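Local coordinates for protein Hia (Adhesin) (Haemophilus influenzae, PDB 3EMF) that probably mediates adhesion to host cells as a trimeric autotransporter of the outer membrane, with this chain being its binding domain 2 (HiaBD2), at residues 10-15 against 38-43; 5-10 against 57-62; 33-38 against 67-72. All coordinates share one frame; numbering follows the deposited sequence.

From the N terminus, residues 5-10 and 10-15 run in sequence and meet at Lys10. Contact 1 closes a loop that contains helix 24-30 by joining 10-15 to 38-43, and it is nested inside the larger loop that contact 2 closes between 5-10 and the start of helix 60-63. Contact 3 starts inside both loops, at 33-38, and ends beyond them on strand 67-74, so it crosses each of the others. Contacts 1 and 3 share Leu38, while Leu9 and Leu39 pack contact 2 on contact 1. Together the three tie the mostly irregular N-terminal part to the first strand of the Trp-ring region, and all touch the second subunit.

Contact 1: 10-15 against 38-43; sequences KAYGDA and LLNLNE
The carbonyl oxygen of Leu38 is gripped twice from 10-15: Tyr12 N donates to Leu38 O over 2.9 Å, nearly along the C=O axis (173°), and Ala11 CA adds a weaker CA-H...O contact. With the bond from Asn40 N to Lys10 O (2.7 Å), this makes a single antiparallel beta bridge between two loops, with Ala11 and Leu39 as its non-hydrogen-bonded pair. Both loops belong to the N-terminal HiaBD2 (GIN) region, and the bridge ties the one before helix 24-30 to the one after it. Gly13 then takes a positive phi, as the third position of the type II turn 11-14 requires.

Asn40, its CG anti to the backbone N (chi1 -177°), lies over one face of the Tyr12 ring: CB stands 4.0 Å from the ring centroid, and the amide stacks with its plane 18° from the ring. Its amide bonds in two other directions, OD1 accepting from Asn42 N in an Asx turn and ND2 sharing a water with Ala11 O. In the second subunit, His86 bonds Leu39 O. The extended Glu43 crosses the methylenes of Lys10 obliquely, OE1 lying 3.2 Å from Lys10 CD, whereas the charged Lys10 NZ stays 5.1 Å from Glu43 OE1.

Contact 2: 5-10 against 57-62; sequences VTNKLK and AATVGN
Residues 5-10 form a loop, extended from Val5 to Asn7 and bent at Lys8. It runs beside residues 57-59, a loop that leads into the helix starting at Val60. The closest pair of CA atoms, Thr6 and Thr59, is 6.5 Å apart, and the two backbones are joined through side chains, without direct pairing. Thr59 is the N-cap: its OG1, set between the backbone N and carbonyl carbon (chi1 72°), accepts from Asn62 N at 3.0 Å. A threonine suits this place because its other branch, CG2, is left to pack against Val5 O and Val5 CG1.

Asn7 carries the polar link. Its CG occupies the crowded position between N and carbonyl carbon (chi1 63°), which turns the amide toward 57-62, and ND2 donates to Ala57 O over 2.9 Å, with the acceptor close to the amide plane. A weak bond from Leu9 N to Asn7 OD1 helps to fix the amide's rotation. The Asn62 amide meets that of Asn7 tip to tip, the two planes only 9° from coplanar. Leu9 crosses Asn62 at about a right angle, CD1 lying 3.8 Å from Asn62 CG. At the other end Val5 CG1, anti to its backbone N, rests 3.7 Å from Ala57 CB, an ordinary van der Waals contact between methyls.

The contact sits at the trimer interface: Val5 packs on Ala57 of the third subunit, while Asn7 and Leu9 pack on Val60 of the second, and helix 60-63 leads on towards strand 67-74.

Contact 3: 33-38 against 67-72; sequences EAYKGL and GWVLSS
Val69 points one of its methyls straight at the face of the Tyr35 ring: CG2 stands 3.6 Å from the ring centroid and only 10° off the ring normal, a CH-pi contact in which the two side chains cross at about a right angle. The branching of valine does the rest. With CG1 anti to the backbone N (chi1 176°), CG2 is aimed at the ring and CG1 at Ala34 CB, 4.1 Å away. Leu38 comes in obliquely from the other end of the type II turn 35-38, its CD1 touching Val69 CG2 at 3.8 Å and its CD2 reaching Gly67 CA at 4.2 Å. Gly67 suits this place doubly: a CB would crowd CD2, and its backbone angles would jam one against the preceding carbonyl oxygen. Gly37, at positive phi, lets the turn close through the bond from Leu38 N to Tyr35 O (2.9 Å).

Strand 67-74 pairs in parallel with a strand of the second subunit. Trp68, facing away from 33-38, meets Trp68 of both other subunits edge-to-face, consistent with the name of the Trp-ring domain. Contact 3 packs the turn on the side of the strand opposite to Trp68.

The side-chain atoms that meet are carbons, so the fit rests on dispersion and burial of methyls against a ring; the phenol's polar end is satisfied instead by Lys108 of the third subunit and Glu89 of the second.

Contact 1: 10-15 against 38-43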
loop_
_atom_site.group_PDB
_atom_site.type_symbol
_atom_site.label_atom_id
_atom_site.label_comp_id
_atom_site.label_asym_id
_atom_site.label_seq_id
_atom_site.Cartn_x
_atom_site.Cartn_y
_atom_site.Cartn_z
ATOM N N LYS A 10 -5.173 11.495 13.646
ATOM C CA LYS A 10 -4.133 12.462 13.294
ATOM C C LYS A 10 -3.152 11.812 12.338
ATOM O O LYS A 10 -3.197 10.605 12.105
ATOM C CB LYS A 10 -3.374 12.927 14.537
ATOM C CG LYS A 10 -4.251 13.353 15.705
ATOM C CD LYS A 10 -3.407 13.675 16.937
ATOM C CE LYS A 10 -4.283 14.000 18.146
ATOM N NZ LYS A 10 -5.123 15.215 17.915
ATOM N N ALA A 11 -2.268 12.630 11.790
ATOM C CA ALA A 11 -1.184 12.146 10.970
ATOM C C ALA A 11 0.078 12.131 11.812
ATOM O O ALA A 11 0.209 12.884 12.773
ATOM C CB ALA A 11 -1.000 13.063 9.771
ATOM N N TYR A 12 1.020 11.280 11.451
ATOM C CA TYR A 12 2.328 11.382 12.048
ATOM C C TYR A 12 2.898 12.769 11.751
ATOM O O TYR A 12 2.673 13.321 10.667
ATOM C CB TYR A 12 3.241 10.317 11.494
ATOM C CG TYR A 12 2.903 8.955 12.023
ATOM C CD1 TYR A 12 3.098 8.647 13.359
ATOM C CD2 TYR A 12 2.361 7.980 11.192
ATOM C CE1 TYR A 12 2.775 7.394 13.854
ATOM C CE2 TYR A 12 2.045 6.731 11.673
ATOM C CZ TYR A 12 2.254 6.437 12.996
ATOM O OH TYR A 12 1.934 5.178 13.473
ATOM N N GLY A 13 3.611 13.327 12.727
ATOM C CA GLY A 13 4.197 14.665 12.615
ATOM C C GLY A 13 3.341 15.730 13.261
ATOM O O GLY A 13 3.791 16.861 13.440
ATOM N N ASP A 14 2.102 15.378 13.594
ATOM C CA ASP A 14 1.186 16.326 14.219
ATOM C C ASP A 14 1.769 16.716 15.578
ATOM O O ASP A 14 2.273 15.861 16.313
ATOM C CB ASP A 14 -0.203 15.694 14.379
ATOM C CG ASP A 14 -1.282 16.705 14.783
ATOM O OD1 ASP A 14 -1.100 17.433 15.788
ATOM O OD2 ASP A 14 -2.334 16.753 14.104
ATOM N N ALA A 15 1.670 17.996 15.920
ATOM C CA ALA A 15 2.324 18.534 17.118
ATOM C C ALA A 15 1.792 18.018 18.452
ATOM O O ALA A 15 2.536 17.969 19.433
ATOM C CB ALA A 15 2.284 20.059 17.103
ATOM N N LEU A 38 1.432 10.698 7.001
ATOM C CA LEU A 38 0.725 9.418 6.915
ATOM C C LEU A 38 -0.217 9.320 8.105
ATOM O O LEU A 38 0.070 9.863 9.166
ATOM C CB LEU A 38 1.698 8.229 6.913
ATOM C CG LEU A 38 2.672 8.103 5.741
ATOM C CD1 LEU A 38 3.527 6.820 5.850
ATOM C CD2 LEU A 38 1.900 8.123 4.436
ATOM N N LEU A 39 -1.327 8.611 7.926
ATOM C CA LEU A 39 -2.331 8.467 8.965
ATOM C C LEU A 39 -1.729 7.764 10.168
ATOM O O LEU A 39 -1.001 6.775 10.038
ATOM C CB LEU A 39 -3.531 7.669 8.433
ATOM C CG LEU A 39 -4.890 7.841 9.122
ATOM C CD1 LEU A 39 -5.304 9.315 9.105
ATOM C CD2 LEU A 39 -5.945 6.967 8.427
ATOM N N ASN A 40 -2.019 8.287 11.347
ATOM C CA ASN A 40 -1.611 7.622 12.563
ATOM C C ASN A 40 -2.762 6.751 13.076
ATOM O O ASN A 40 -3.647 7.222 13.767
ATOM C CB ASN A 40 -1.179 8.621 13.635
ATOM C CG ASN A 40 -0.680 7.921 14.881
ATOM O OD1 ASN A 40 -0.761 6.694 14.972
ATOM N ND2 ASN A 40 -0.155 8.683 15.839
ATOM N N LEU A 41 -2.752 5.480 12.710
ATOM C CA LEU A 41 -3.863 4.610 13.056
ATOM C C LEU A 41 -3.760 4.072 14.478
ATOM O O LEU A 41 -4.756 3.650 15.063
ATOM C CB LEU A 41 -3.977 3.462 12.042
ATOM C CG LEU A 41 -4.612 3.842 10.704
ATOM C CD1 LEU A 41 -4.586 2.654 9.748
ATOM C CD2 LEU A 41 -6.040 4.334 10.901
ATOM N N ASN A 42 -2.563 4.110 15.047
ATOM C CA ASN A 42 -2.318 3.409 16.304
ATOM C C ASN A 42 -2.133 4.309 17.525
ATOM O O ASN A 42 -1.476 3.917 18.493
ATOM C CB ASN A 42 -1.107 2.495 16.146
ATOM C CG ASN A 42 -1.126 1.339 17.121
ATOM O OD1 ASN A 42 -0.085 0.926 17.633
ATOM N ND2 ASN A 42 -2.316 0.817 17.395
ATOM N N GLU A 43 -2.726 5.501 17.491
ATOM C CA GLU A 43 -2.578 6.456 18.596
ATOM C C GLU A 43 -3.417 6.080 19.828
ATOM O O GLU A 43 -4.614 5.794 19.731
ATOM C CB GLU A 43 -2.895 7.884 18.139
ATOM C CG GLU A 43 -2.295 8.976 19.041
ATOM C CD GLU A 43 -2.484 10.392 18.483
ATOM O OE1 GLU A 43 -3.184 10.545 17.458
ATOM O OE2 GLU A 43 -1.935 11.353 19.070
HETATM O O HOH W 1 -4.355 9.398 15.200
HETATM O O HOH W 2 0.605 11.699 15.313
HETATM O O HOH W 3 -0.307 3.780 12.037
#

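Contact 2: 5-10 against 57-62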
loop_
_atom_site.group_PDB
_atom_site.type_symbol
_atom_site.label_atom_id
_atom_site.label_comp_id
_atom_site.label_asym_id
_atom_site.label_seq_id
_atom_site.Cartn_x
_atom_site.Cartn_y
_atom_site.Cartn_z
ATOM N N VAL A 5 -18.896 13.707 7.475
ATOM C CA VAL A 5 -18.358 12.713 8.393
ATOM C C VAL A 5 -16.922 13.056 8.759
ATOM O O VAL A 5 -16.099 13.346 7.889
ATOM C CB VAL A 5 -18.383 11.299 7.767
ATOM C CG1 VAL A 5 -17.658 10.296 8.661
ATOM C CG2 VAL A 5 -19.814 10.861 7.491
ATOM N N THR A 6 -16.621 13.011 10.052
ATOM C CA THR A 6 -15.273 13.286 10.537
ATOM C C THR A 6 -14.857 12.276 11.604
ATOM O O THR A 6 -15.694 11.594 12.175
ATOM C CB THR A 6 -15.175 14.701 11.138
ATOM O OG1 THR A 6 -15.919 14.761 12.368
ATOM C CG2 THR A 6 -15.728 15.731 10.163
ATOM N N ASN A 7 -13.557 12.170 11.848
ATOM C CA ASN A 7 -13.073 11.447 13.013
ATOM C C ASN A 7 -11.824 12.132 13.558
ATOM O O ASN A 7 -11.394 13.145 13.012
ATOM C CB ASN A 7 -12.880 9.943 12.724
ATOM C CG ASN A 7 -11.841 9.670 11.663
ATOM O OD1 ASN A 7 -10.835 10.371 11.577
ATOM N ND2 ASN A 7 -12.072 8.633 10.853
ATOM N N LYS A 8 -11.264 11.606 14.642
ATOM C CA LYS A 8 -10.207 12.308 15.373
ATOM C C LYS A 8 -8.796 11.829 15.027
ATOM O O LYS A 8 -7.834 12.254 15.649
ATOM C CB LYS A 8 -10.433 12.179 16.887
ATOM C CG LYS A 8 -11.402 13.185 17.491
ATOM C CD LYS A 8 -11.649 12.852 18.966
ATOM C CE LYS A 8 -12.418 13.949 19.694
ATOM N NZ LYS A 8 -12.435 13.742 21.181
ATOM N N LEU A 9 -8.673 10.957 14.030
ATOM C CA LEU A 9 -7.364 10.481 13.582
ATOM C C LEU A 9 -6.414 11.605 13.184
ATOM O O LEU A 9 -6.784 12.524 12.441
ATOM C CB LEU A 9 -7.506 9.528 12.385
ATOM C CG LEU A 9 -8.219 8.200 12.637
ATOM C CD1 LEU A 9 -8.484 7.467 11.300
ATOM C CD2 LEU A 9 -7.418 7.332 13.619
ATOM N N LYS A 10 -5.173 11.495 13.646
ATOM C CA LYS A 10 -4.133 12.462 13.294
ATOM C C LYS A 10 -3.152 11.812 12.338
ATOM O O LYS A 10 -3.197 10.605 12.105
ATOM C CB LYS A 10 -3.374 12.927 14.537
ATOM C CG LYS A 10 -4.251 13.353 15.705
ATOM C CD LYS A 10 -3.407 13.675 16.937
ATOM C CE LYS A 10 -4.283 14.000 18.146
ATOM N NZ LYS A 10 -5.123 15.215 17.915
ATOM N N ALA A 57 -16.435 5.496 11.636
ATOM C CA ALA A 57 -16.465 5.768 10.200
ATOM C C ALA A 57 -15.091 6.213 9.718
ATOM O O ALA A 57 -14.485 7.110 10.295
ATOM C CB ALA A 57 -17.492 6.836 9.888
ATOM N N ALA A 58 -14.590 5.564 8.667
ATOM C CA ALA A 58 -13.404 6.063 7.989
ATOM C C ALA A 58 -13.843 7.144 6.996
ATOM O O ALA A 58 -14.949 7.093 6.459
ATOM C CB ALA A 58 -12.679 4.950 7.271
ATOM N N THR A 59 -12.999 8.141 6.783
ATOM C CA THR A 59 -13.326 9.213 5.834
ATOM C C THR A 59 -12.450 9.148 4.589
ATOM O O THR A 59 -11.409 8.499 4.585
ATOM C CB THR A 59 -13.143 10.599 6.467
ATOM O OG1 THR A 59 -11.744 10.858 6.620
ATOM C CG2 THR A 59 -13.841 10.649 7.827
ATOM N N VAL A 60 -12.873 9.835 3.537
ATOM C CA VAL A 60 -12.060 9.935 2.330
ATOM C C VAL A 60 -10.754 10.651 2.662
ATOM O O VAL A 60 -9.713 10.289 2.152
ATOM C CB VAL A 60 -12.825 10.636 1.185
ATOM C CG1 VAL A 60 -11.924 10.811 -0.050
ATOM C CG2 VAL A 60 -14.094 9.827 0.844
ATOM N N GLY A 61 -10.798 11.650 3.548
ATOM C CA GLY A 61 -9.568 12.250 4.015
ATOM C C GLY A 61 -8.587 11.232 4.597
ATOM O O GLY A 61 -7.367 11.352 4.427
ATOM N N ASN A 62 -9.111 10.236 5.301
ATOM C CA ASN A 62 -8.275 9.170 5.848
ATOM C C ASN A 62 -7.593 8.379 4.724
ATOM O O ASN A 62 -6.411 8.065 4.809
ATOM C CB ASN A 62 -9.101 8.193 6.691
ATOM C CG ASN A 62 -9.659 8.797 7.975
ATOM O OD1 ASN A 62 -9.148 9.785 8.520
ATOM N ND2 ASN A 62 -10.733 8.173 8.481
#

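Contact 3: 33-38 against 67-72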
loop_
_atom_site.group_PDB
_atom_site.type_symbol
_atom_site.label_atom_id
_atom_site.label_comp_id
_atom_site.label_asym_id
_atom_site.label_seq_id
_atom_site.Cartn_x
_atom_site.Cartn_y
_atom_site.Cartn_z
ATOM N N GLU A 33 10.612 12.494 9.211
ATOM C CA GLU A 33 10.026 13.193 8.072
ATOM C C GLU A 33 9.414 12.194 7.078
ATOM O O GLU A 33 8.448 12.511 6.397
ATOM C CB GLU A 33 11.068 14.062 7.346
ATOM C CG GLU A 33 11.619 15.229 8.176
ATOM N N ALA A 34 9.991 11.003 6.997
ATOM C CA ALA A 34 9.503 9.960 6.088
ATOM C C ALA A 34 8.034 9.594 6.323
ATOM O O ALA A 34 7.303 9.260 5.382
ATOM C CB ALA A 34 10.382 8.725 6.205
ATOM N N TYR A 35 7.600 9.653 7.580
ATOM C CA TYR A 35 6.237 9.277 7.929
ATOM C C TYR A 35 5.309 10.466 7.977
ATOM O O TYR A 35 4.098 10.311 8.152
ATOM C CB TYR A 35 6.189 8.556 9.282
ATOM C CG TYR A 35 6.779 7.174 9.230
ATOM C CD1 TYR A 35 5.964 6.043 9.188
ATOM C CD2 TYR A 35 8.151 6.999 9.192
ATOM C CE1 TYR A 35 6.521 4.777 9.127
ATOM C CE2 TYR A 35 8.713 5.749 9.116
ATOM C CZ TYR A 35 7.901 4.642 9.096
ATOM O OH TYR A 35 8.492 3.399 9.036
ATOM N N LYS A 36 5.877 11.662 7.835
ATOM C CA LYS A 36 5.087 12.860 8.065
ATOM C C LYS A 36 3.882 12.917 7.146
ATOM O O LYS A 36 4.029 12.870 5.924
ATOM C CB LYS A 36 5.941 14.133 7.850
ATOM C CG LYS A 36 5.158 15.406 8.101
ATOM C CD LYS A 36 6.038 16.670 7.896
ATOM C CE LYS A 36 5.204 17.947 8.039
ATOM N NZ LYS A 36 5.807 19.126 7.322
ATOM N N GLY A 37 2.694 13.056 7.722
ATOM C CA GLY A 37 1.489 13.148 6.915
ATOM C C GLY A 37 0.792 11.812 6.665
ATOM O O GLY A 37 -0.322 11.782 6.158
ATOM N N LEU A 38 1.432 10.698 7.001
ATOM C CA LEU A 38 0.725 9.418 6.915
ATOM C C LEU A 38 -0.217 9.320 8.105
ATOM O O LEU A 38 0.070 9.863 9.166
ATOM C CB LEU A 38 1.698 8.229 6.913
ATOM C CG LEU A 38 2.672 8.103 5.741
ATOM C CD1 LEU A 38 3.527 6.820 5.850
ATOM C CD2 LEU A 38 1.900 8.123 4.436
ATOM N N GLY A 67 -0.624 4.817 3.370
ATOM C CA GLY A 67 0.599 4.591 2.647
ATOM C C GLY A 67 1.589 3.774 3.426
ATOM O O GLY A 67 1.340 3.390 4.567
ATOM N N TRP A 68 2.702 3.468 2.779
ATOM C CA TRP A 68 3.800 2.803 3.450
ATOM C C TRP A 68 5.078 3.533 3.064
ATOM O O TRP A 68 5.105 4.284 2.083
ATOM C CB TRP A 68 3.856 1.303 3.070
ATOM C CG TRP A 68 3.791 1.008 1.608
ATOM C CD1 TRP A 68 2.663 0.961 0.814
ATOM C CD2 TRP A 68 4.894 0.678 0.751
ATOM N NE1 TRP A 68 3.016 0.630 -0.471
ATOM C CE2 TRP A 68 4.374 0.439 -0.530
ATOM C CE3 TRP A 68 6.273 0.548 0.952
ATOM C CZ2 TRP A 68 5.189 0.098 -1.616
ATOM C CZ3 TRP A 68 7.075 0.208 -0.123
ATOM C CH2 TRP A 68 6.532 -0.020 -1.384
ATOM N N VAL A 69 6.137 3.301 3.824
ATOM C CA VAL A 69 7.393 3.995 3.585
ATOM C C VAL A 69 8.379 3.137 2.792
ATOM O O VAL A 69 8.599 1.962 3.096
ATOM C CB VAL A 69 8.023 4.453 4.906
ATOM C CG1 VAL A 69 9.361 5.083 4.650
ATOM C CG2 VAL A 69 7.083 5.430 5.633
ATOM N N LEU A 70 8.952 3.740 1.760
ATOM C CA LEU A 70 9.911 3.074 0.909
ATOM C C LEU A 70 11.286 3.704 1.104
ATOM O O LEU A 70 11.439 4.922 0.987
ATOM C CB LEU A 70 9.480 3.217 -0.543
ATOM C CG LEU A 70 10.509 2.839 -1.609
ATOM C CD1 LEU A 70 10.719 1.347 -1.664
ATOM C CD2 LEU A 70 10.053 3.357 -2.962
ATOM N N SER A 71 12.281 2.876 1.398
ATOM C CA SER A 71 13.609 3.382 1.717
ATOM C C SER A 71 14.697 2.655 0.951
ATOM O O SER A 71 14.541 1.482 0.608
ATOM C CB SER A 71 13.867 3.232 3.216
ATOM O OG SER A 71 12.972 4.040 3.953
ATOM N N SER A 72 15.796 3.358 0.685
ATOM C CA SER A 72 16.984 2.753 0.099
ATOM C C SER A 72 18.174 3.209 0.905
ATOM O O SER A 72 18.242 4.367 1.332
ATOM C CB SER A 72 17.182 3.187 -1.358
ATOM O OG SER A 72 17.421 4.586 -1.449
#